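Diphosphomevalonate decarboxylase, putative (Trypanosoma brucei, PDB 2HKE) probably catalyses the ATP-dependent decarboxylation of (R)-5-diphosphomevalonate to isopentenyl diphosphate, a step of the mevalonate pathway towards isoprenoids and sterols. Local coordinates at residues 8-13 against 118-123; 36-41 against 147-152; 135-140 against 169-174. The protein carries 1 engineered substitution. All blocks are in the same frame, centred on the assembly; numbering follows the deposited sequence.

Contact 1 of 3, residues 8-13 against 118-123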
# COMPACT_ATOMS: atom_id res chain seq x y z
N VAL A 8 11.55 -14.34 1.39
CA VAL A 8 11.22 -13.21 0.52
C VAL A 8 10.92 -12.02 1.39
O VAL A 8 10.33 -12.18 2.46
CB VAL A 8 9.92 -13.50 -0.30
CG1 VAL A 8 9.44 -12.26 -1.04
CG2 VAL A 8 10.16 -14.66 -1.27
N GLU A 9 11.31 -10.84 0.93
CA GLU A 9 10.86 -9.61 1.51
C GLU A 9 9.99 -8.89 0.47
O GLU A 9 10.32 -8.87 -0.71
CB GLU A 9 12.03 -8.74 1.93
CG GLU A 9 12.70 -9.26 3.25
CD GLU A 9 13.82 -8.35 3.75
OE1 GLU A 9 14.36 -7.56 2.92
OE2 GLU A 9 14.15 -8.45 4.97
N ALA A 10 8.88 -8.33 0.93
CA ALA A 10 8.05 -7.50 0.07
C ALA A 10 7.77 -6.13 0.69
O ALA A 10 7.57 -6.01 1.91
CB ALA A 10 6.75 -8.23 -0.27
N PRO A 11 7.64 -5.10 -0.16
CA PRO A 11 7.32 -3.74 0.30
C PRO A 11 5.82 -3.47 0.35
O PRO A 11 5.04 -4.17 -0.30
CB PRO A 11 7.90 -2.91 -0.83
CG PRO A 11 7.54 -3.70 -2.05
CD PRO A 11 7.75 -5.16 -1.63
N ILE A 12 5.42 -2.40 1.04
CA ILE A 12 4.03 -1.93 0.87
C ILE A 12 3.89 -1.14 -0.43
O ILE A 12 4.86 -0.82 -1.08
CB ILE A 12 3.55 -1.08 2.08
CG1 ILE A 12 4.43 0.13 2.32
CG2 ILE A 12 3.49 -1.96 3.34
CD1 ILE A 12 3.87 1.07 3.36
N ASN A 13 2.66 -0.76 -0.78
CA ASN A 13 2.43 0.12 -1.88
C ASN A 13 1.32 1.08 -1.48
O ASN A 13 0.60 0.85 -0.46
CB ASN A 13 2.03 -0.68 -3.15
CG ASN A 13 0.69 -1.36 -3.04
OD1 ASN A 13 -0.33 -0.73 -3.22
ND2 ASN A 13 0.68 -2.66 -2.75
N GLY A 118 2.77 -8.36 3.49
CA GLY A 118 2.82 -9.69 4.09
C GLY A 118 2.29 -10.78 3.18
O GLY A 118 2.93 -11.82 2.99
N TYR A 119 1.13 -10.56 2.59
CA TYR A 119 0.57 -11.54 1.68
C TYR A 119 1.37 -11.63 0.39
O TYR A 119 1.48 -12.71 -0.20
CB TYR A 119 -0.89 -11.18 1.37
CG TYR A 119 -1.79 -11.59 2.51
CD1 TYR A 119 -1.93 -12.92 2.84
CD2 TYR A 119 -2.54 -10.65 3.22
CE1 TYR A 119 -2.79 -13.33 3.84
CE2 TYR A 119 -3.40 -11.06 4.27
CZ TYR A 119 -3.50 -12.40 4.55
OH TYR A 119 -4.31 -12.90 5.54
N CYS A 120 1.90 -10.50 -0.06
CA CYS A 120 2.76 -10.54 -1.25
C CYS A 120 4.03 -11.36 -0.97
O CYS A 120 4.40 -12.22 -1.76
CB CYS A 120 3.11 -9.16 -1.69
SG CYS A 120 3.94 -9.11 -3.28
N ALA A 121 4.69 -11.09 0.15
CA ALA A 121 5.91 -11.85 0.47
C ALA A 121 5.59 -13.34 0.61
O ALA A 121 6.36 -14.20 0.15
CB ALA A 121 6.54 -11.28 1.74
N MET A 122 4.47 -13.67 1.25
CA MET A 122 4.08 -15.07 1.41
C MET A 122 3.75 -15.74 0.07
O MET A 122 4.13 -16.89 -0.18
CB MET A 122 2.88 -15.16 2.35
CG MET A 122 2.51 -16.54 2.72
SD MET A 122 1.03 -16.61 3.71
CE MET A 122 1.38 -15.43 5.01
N SER A 123 3.00 -15.04 -0.76
CA SER A 123 2.71 -15.52 -2.14
C SER A 123 4.00 -15.88 -2.89
O SER A 123 4.13 -16.99 -3.43
CB SER A 123 1.97 -14.44 -2.98
OG SER A 123 1.95 -14.85 -4.34
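No aromatic face enters the interface between residues 8-13 and 118-123: the ring of Tyr119 lies on the far side of its helix, against Arg77, Val78 and Met81 of helix 76-86, and the carboxylate of Glu9 turns outward to a salt bridge with Arg47. The flat group that does take part is the carbonyl of Ala121, whose O is approached by the branched end of Val8, with CB at 3.7 Å and CG1 at 3.8 Å. CG1 stands anti to the backbone N (chi1 171°), which also brings it to 4.1 Å from Ala121 CB. Two residues on, Ala10 CB points into the helix. Ala10 CB sits 3.5 Å from Ala121 N and 3.7 Å from Ala121 CB, and touches Cys120 CB at 4.0 Å. Strand 5-15 and helix 114-130 belong to the N-terminal domain, whose fold is the ribosomal protein S5-like one of the GHMP kinase superfamily, in which a helix lies against the sheet. With small side chains at the crossing, the backbones come close: Ala10 CA is 4.9 Å from Ala121 CA, and the axes of strand 8-10 and helix 118-123 approach to 6.9 Å, their directions 150° apart. No hydrogen bond crosses this buried apolar seam. The strand's backbone bonds lie within the sheet instead, Val8 and Ala10 pairing with Thr50 and Ser48, while Ala121 and Met122 also touch Thr50.

Contact 2 of 3, residues 36-41 against 147-152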
# COMPACT_ATOMS: atom_id res chain seq x y z
N SER A 36 -7.23 -0.33 -9.96
CA SER A 36 -6.55 0.56 -9.04
C SER A 36 -5.11 0.75 -9.52
O SER A 36 -4.67 0.03 -10.41
CB SER A 36 -6.62 0.06 -7.61
OG SER A 36 -6.28 -1.31 -7.47
N PHE A 37 -4.40 1.70 -8.94
CA PHE A 37 -3.13 2.09 -9.51
C PHE A 37 -2.32 2.57 -8.32
O PHE A 37 -2.80 3.43 -7.57
CB PHE A 37 -3.39 3.24 -10.51
CG PHE A 37 -2.41 3.35 -11.68
CD1 PHE A 37 -1.12 2.83 -11.64
CD2 PHE A 37 -2.78 4.11 -12.76
CE1 PHE A 37 -0.26 2.99 -12.74
CE2 PHE A 37 -1.96 4.28 -13.87
CZ PHE A 37 -0.67 3.73 -13.84
N SER A 38 -1.10 2.03 -8.15
CA SER A 38 -0.33 2.32 -6.96
C SER A 38 1.13 2.53 -7.30
O SER A 38 1.60 2.20 -8.40
CB SER A 38 -0.43 1.19 -5.95
OG SER A 38 -0.02 -0.04 -6.55
N ILE A 39 1.82 3.15 -6.35
CA ILE A 39 3.27 3.24 -6.37
C ILE A 39 3.80 2.25 -5.35
O ILE A 39 3.42 2.26 -4.17
CB ILE A 39 3.76 4.67 -6.01
CG1 ILE A 39 3.28 5.68 -7.03
CG2 ILE A 39 5.32 4.75 -5.90
CD1 ILE A 39 3.75 7.07 -6.75
N THR A 40 4.76 1.44 -5.77
CA THR A 40 5.41 0.55 -4.87
C THR A 40 6.51 1.31 -4.08
O THR A 40 7.27 2.04 -4.67
CB THR A 40 6.06 -0.56 -5.70
OG1 THR A 40 5.05 -1.17 -6.50
CG2 THR A 40 6.72 -1.56 -4.77
N LEU A 41 6.56 1.13 -2.78
CA LEU A 41 7.51 1.82 -1.94
C LEU A 41 8.79 0.95 -1.82
O LEU A 41 8.78 -0.24 -2.18
CB LEU A 41 6.94 2.06 -0.57
CG LEU A 41 5.80 3.08 -0.47
CD1 LEU A 41 5.98 3.64 1.01
CD2 LEU A 41 5.91 4.14 -1.51
N ALA A 147 -2.36 -6.56 -1.93
CA ALA A 147 -1.09 -7.32 -2.00
C ALA A 147 -0.69 -7.59 -3.43
O ALA A 147 0.50 -7.70 -3.76
CB ALA A 147 -1.16 -8.66 -1.20
N CYS A 148 -1.67 -7.77 -4.29
CA CYS A 148 -1.37 -8.07 -5.65
C CYS A 148 -0.55 -6.98 -6.37
O CYS A 148 0.21 -7.30 -7.34
CB CYS A 148 -2.67 -8.44 -6.37
SG CYS A 148 -3.52 -7.14 -7.21
N ARG A 149 -0.57 -5.75 -5.87
CA ARG A 149 0.17 -4.69 -6.53
C ARG A 149 1.62 -4.54 -6.05
O ARG A 149 2.38 -3.81 -6.64
CB ARG A 149 -0.55 -3.36 -6.42
CG ARG A 149 -2.00 -3.34 -7.02
CD ARG A 149 -2.53 -1.91 -6.97
NE ARG A 149 -2.40 -1.37 -5.60
CZ ARG A 149 -3.36 -1.26 -4.70
NH1 ARG A 149 -4.62 -1.56 -5.00
NH2 ARG A 149 -3.05 -0.86 -3.47
N SER A 150 1.97 -5.23 -4.96
CA SER A 150 3.33 -5.20 -4.44
C SER A 150 4.29 -6.17 -5.20
O SER A 150 5.50 -6.23 -4.87
CB SER A 150 3.33 -5.38 -2.93
OG SER A 150 3.03 -4.16 -2.28
N ALA A 151 3.74 -6.90 -6.18
CA ALA A 151 4.48 -7.91 -6.92
C ALA A 151 5.52 -7.33 -7.85
O ALA A 151 6.45 -8.04 -8.25
CB ALA A 151 3.48 -8.87 -7.71
N PHE A 152 5.40 -6.04 -8.17
CA PHE A 152 6.25 -5.36 -9.11
C PHE A 152 6.69 -4.07 -8.50
O PHE A 152 5.95 -3.48 -7.69
CB PHE A 152 5.49 -5.01 -10.36
CG PHE A 152 4.85 -6.16 -11.02
CD1 PHE A 152 5.62 -7.03 -11.78
CD2 PHE A 152 3.49 -6.39 -10.89
CE1 PHE A 152 5.02 -8.15 -12.38
CE2 PHE A 152 2.90 -7.47 -11.46
CZ PHE A 152 3.65 -8.35 -12.23
O HOH W 1 2.37 -1.03 -6.36
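Strand 36-40, an inner strand of the S5-like sheet found in GHMP-family N-terminal domains, presents Ser36, Ser38 and Thr40 on one face to the turn 147-152, which links helix 136-143 to strand 155-159. The tight part is polar and buried. Arg149 extends over the strand, then bends about its CG-CD bond (chi3 -53°), so that the edge of its guanidinium meets the two serines. Arg149 NH1 donates to Ser36 OG at 3.0 Å, with the oxygen tilted somewhat from the guanidinium plane. Arg149 NE reaches Ser38 OG at 2.9 Å, but the N-H is poorly aimed (127°) and the bond is weak. Both serine hydroxyls take the crowded position between backbone N and carbonyl carbon, which turns them to the arginine. The strongest partner of the guanidinium is Asn13 OD1 on the neighbouring strand, bonded to NH2, so all three nitrogens have a partner, NE only weakly, which restrains the group's rotation. A water bridges the strand and the turn, 2.6 Å from Ser38 OG, and donates both to Thr40 OG1 and to Arg149 O, at 2.8 Å from the latter. The contact loosens towards Phe152, where the residue is partly exposed and the side chain leads away from the strand; one face of its ring receives Ala151 CB, 3.9 Å above the plane. The strand holds Phe152 by its backbone: Thr40 OG1 donates to Phe152 O at 2.7 Å, within the carbonyl plane.

Contact 3 of 3, residues 135-140 against 169-174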
# COMPACT_ATOMS: atom_id res chain seq x y z
N ASN A 135 1.19 -16.87 -10.83
CA ASN A 135 2.05 -15.73 -10.65
C ASN A 135 1.86 -15.10 -9.27
O ASN A 135 0.81 -15.27 -8.62
CB ASN A 135 1.91 -14.71 -11.78
CG ASN A 135 0.51 -14.14 -11.87
OD1 ASN A 135 0.09 -13.32 -11.05
ND2 ASN A 135 -0.23 -14.61 -12.88
N VAL A 136 2.89 -14.39 -8.83
CA VAL A 136 2.92 -13.85 -7.51
C VAL A 136 1.70 -12.97 -7.30
O VAL A 136 1.08 -13.02 -6.21
CB VAL A 136 4.23 -13.06 -7.24
CG1 VAL A 136 4.09 -12.19 -5.94
CG2 VAL A 136 5.41 -14.04 -7.15
N SER A 137 1.41 -12.12 -8.28
CA SER A 137 0.32 -11.15 -8.14
C SER A 137 -1.04 -11.84 -7.90
O SER A 137 -1.78 -11.47 -6.97
CB SER A 137 0.31 -10.19 -9.32
OG SER A 137 -0.75 -9.29 -9.23
N MET A 138 -1.40 -12.84 -8.73
CA MET A 138 -2.69 -13.50 -8.58
C MET A 138 -2.85 -14.31 -7.32
O MET A 138 -3.94 -14.36 -6.76
CB MET A 138 -3.02 -14.35 -9.81
CG MET A 138 -3.27 -13.46 -11.03
SD MET A 138 -3.69 -14.47 -12.50
CE MET A 138 -4.47 -15.84 -11.65
N LEU A 139 -1.77 -14.92 -6.84
CA LEU A 139 -1.88 -15.62 -5.55
C LEU A 139 -1.98 -14.64 -4.38
O LEU A 139 -2.73 -14.86 -3.44
CB LEU A 139 -0.67 -16.53 -5.38
CG LEU A 139 -0.79 -17.46 -4.21
CD1 LEU A 139 -1.94 -18.42 -4.38
CD2 LEU A 139 0.56 -18.19 -3.97
N ALA A 140 -1.20 -13.56 -4.44
CA ALA A 140 -1.22 -12.52 -3.42
C ALA A 140 -2.63 -11.92 -3.30
O ALA A 140 -3.09 -11.68 -2.20
CB ALA A 140 -0.21 -11.45 -3.76
N CYS A 169 -7.68 -11.18 -13.54
CA CYS A 169 -7.68 -10.18 -12.48
C CYS A 169 -6.28 -10.16 -11.83
O CYS A 169 -5.93 -11.00 -10.97
CB CYS A 169 -8.78 -10.51 -11.47
SG CYS A 169 -9.00 -9.35 -10.17
N VAL A 170 -5.46 -9.22 -12.27
CA VAL A 170 -4.03 -9.31 -12.01
C VAL A 170 -3.38 -7.95 -12.12
O VAL A 170 -3.90 -7.09 -12.81
CB VAL A 170 -3.40 -10.30 -13.01
CG1 VAL A 170 -3.48 -9.70 -14.42
CG2 VAL A 170 -1.93 -10.71 -12.60
N ALA A 171 -2.24 -7.77 -11.45
CA ALA A 171 -1.53 -6.52 -11.51
C ALA A 171 -0.52 -6.60 -12.63
O ALA A 171 -0.00 -7.70 -12.90
CB ALA A 171 -0.81 -6.18 -10.21
N THR A 172 -0.28 -5.47 -13.27
CA THR A 172 0.79 -5.37 -14.24
C THR A 172 1.60 -4.10 -14.00
O THR A 172 1.09 -3.10 -13.48
CB THR A 172 0.24 -5.36 -15.67
OG1 THR A 172 -0.70 -4.30 -15.81
CG2 THR A 172 -0.47 -6.62 -15.99
N GLN A 173 2.89 -4.16 -14.30
CA GLN A 173 3.75 -3.00 -14.10
C GLN A 173 3.46 -2.03 -15.21
O GLN A 173 3.49 -2.39 -16.39
CB GLN A 173 5.23 -3.40 -14.10
CG GLN A 173 6.12 -2.26 -13.80
CD GLN A 173 7.53 -2.71 -13.81
OE1 GLN A 173 8.06 -3.00 -14.88
NE2 GLN A 173 8.13 -2.86 -12.62
N PHE A 174 3.13 -0.79 -14.87
CA PHE A 174 2.90 0.21 -15.86
C PHE A 174 4.21 0.82 -16.35
O PHE A 174 4.47 0.84 -17.58
CB PHE A 174 1.94 1.27 -15.36
CG PHE A 174 1.65 2.34 -16.36
CD1 PHE A 174 0.89 2.08 -17.49
CD2 PHE A 174 2.10 3.62 -16.14
CE1 PHE A 174 0.63 3.09 -18.42
CE2 PHE A 174 1.83 4.62 -17.04
CZ PHE A 174 1.10 4.36 -18.18
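Ser137 OG is gripped twice: it accepts from Ala171 N, at 3.1 Å with a fairly straight N-H (153°), and it bonds to Cys148 O in the turn beyond its own helix. Its anti torsion, with OG opposite the backbone N, directs the hydroxyl at the strand and ties the first turn of helix 136-143 to strand 170-175, a helix-on-sheet crossing within the S5-like N-terminal domain. The axes of helix 136-140 and strand 170-173 run at 143°, obliquely antiparallel. Ala171 CB closes on Ser137 OG at 3.3 Å, so the hydroxyl is hemmed in by carbon as well as bonded. Next to it, Val170 turns CG2, anti to its backbone N, into a notch formed by the helix start. Met138 CG meets Val170 CG2 at 3.4 Å, tighter than ordinary van der Waals contact, while Asn135 OD1 approaches this methyl from across, the two side chains standing about perpendicular. Asn135 is the N-cap of the helix: OD1 accepts from Met138 N at 2.8 Å, the donor lying above the carbonyl plane rather than on a lone pair. The capping bond thus fixes the carboxamide that borders the methyl. On its outer side the contact is partly exposed, and there Asn135 ND2 makes a weak bond to Met138 SD, the thioether chain being extended at chi2 and bent at its last torsion (chi3 30°). Cys169 O, bonded to Arg141 NH1, also borders this side chain, lying 3.6 Å from Met138 CG.

All three contacts belong to the N-terminal domain and reach one sheet, but at different depths. Contact 2 lies nearest the centre of the chain, contact 1 is also buried, and contact 3 is only partly so. Contact 1 is apolar and without cross-bonds, contact 2 almost wholly polar, and contact 3 mixes a capped helix start with one methyl notch. Strands 5-15 and 36-40 are sheet neighbours, so contacts 1 and 2 meet directly: Ser150 OG bonds Pro11 O. The helices of contacts 1 and 3 follow each other in the chain and are joined where Ser123 OG bonds Val136 O. Contacts 2 and 3 meet at Phe37, whose ring stacks edge-to-face with Phe174.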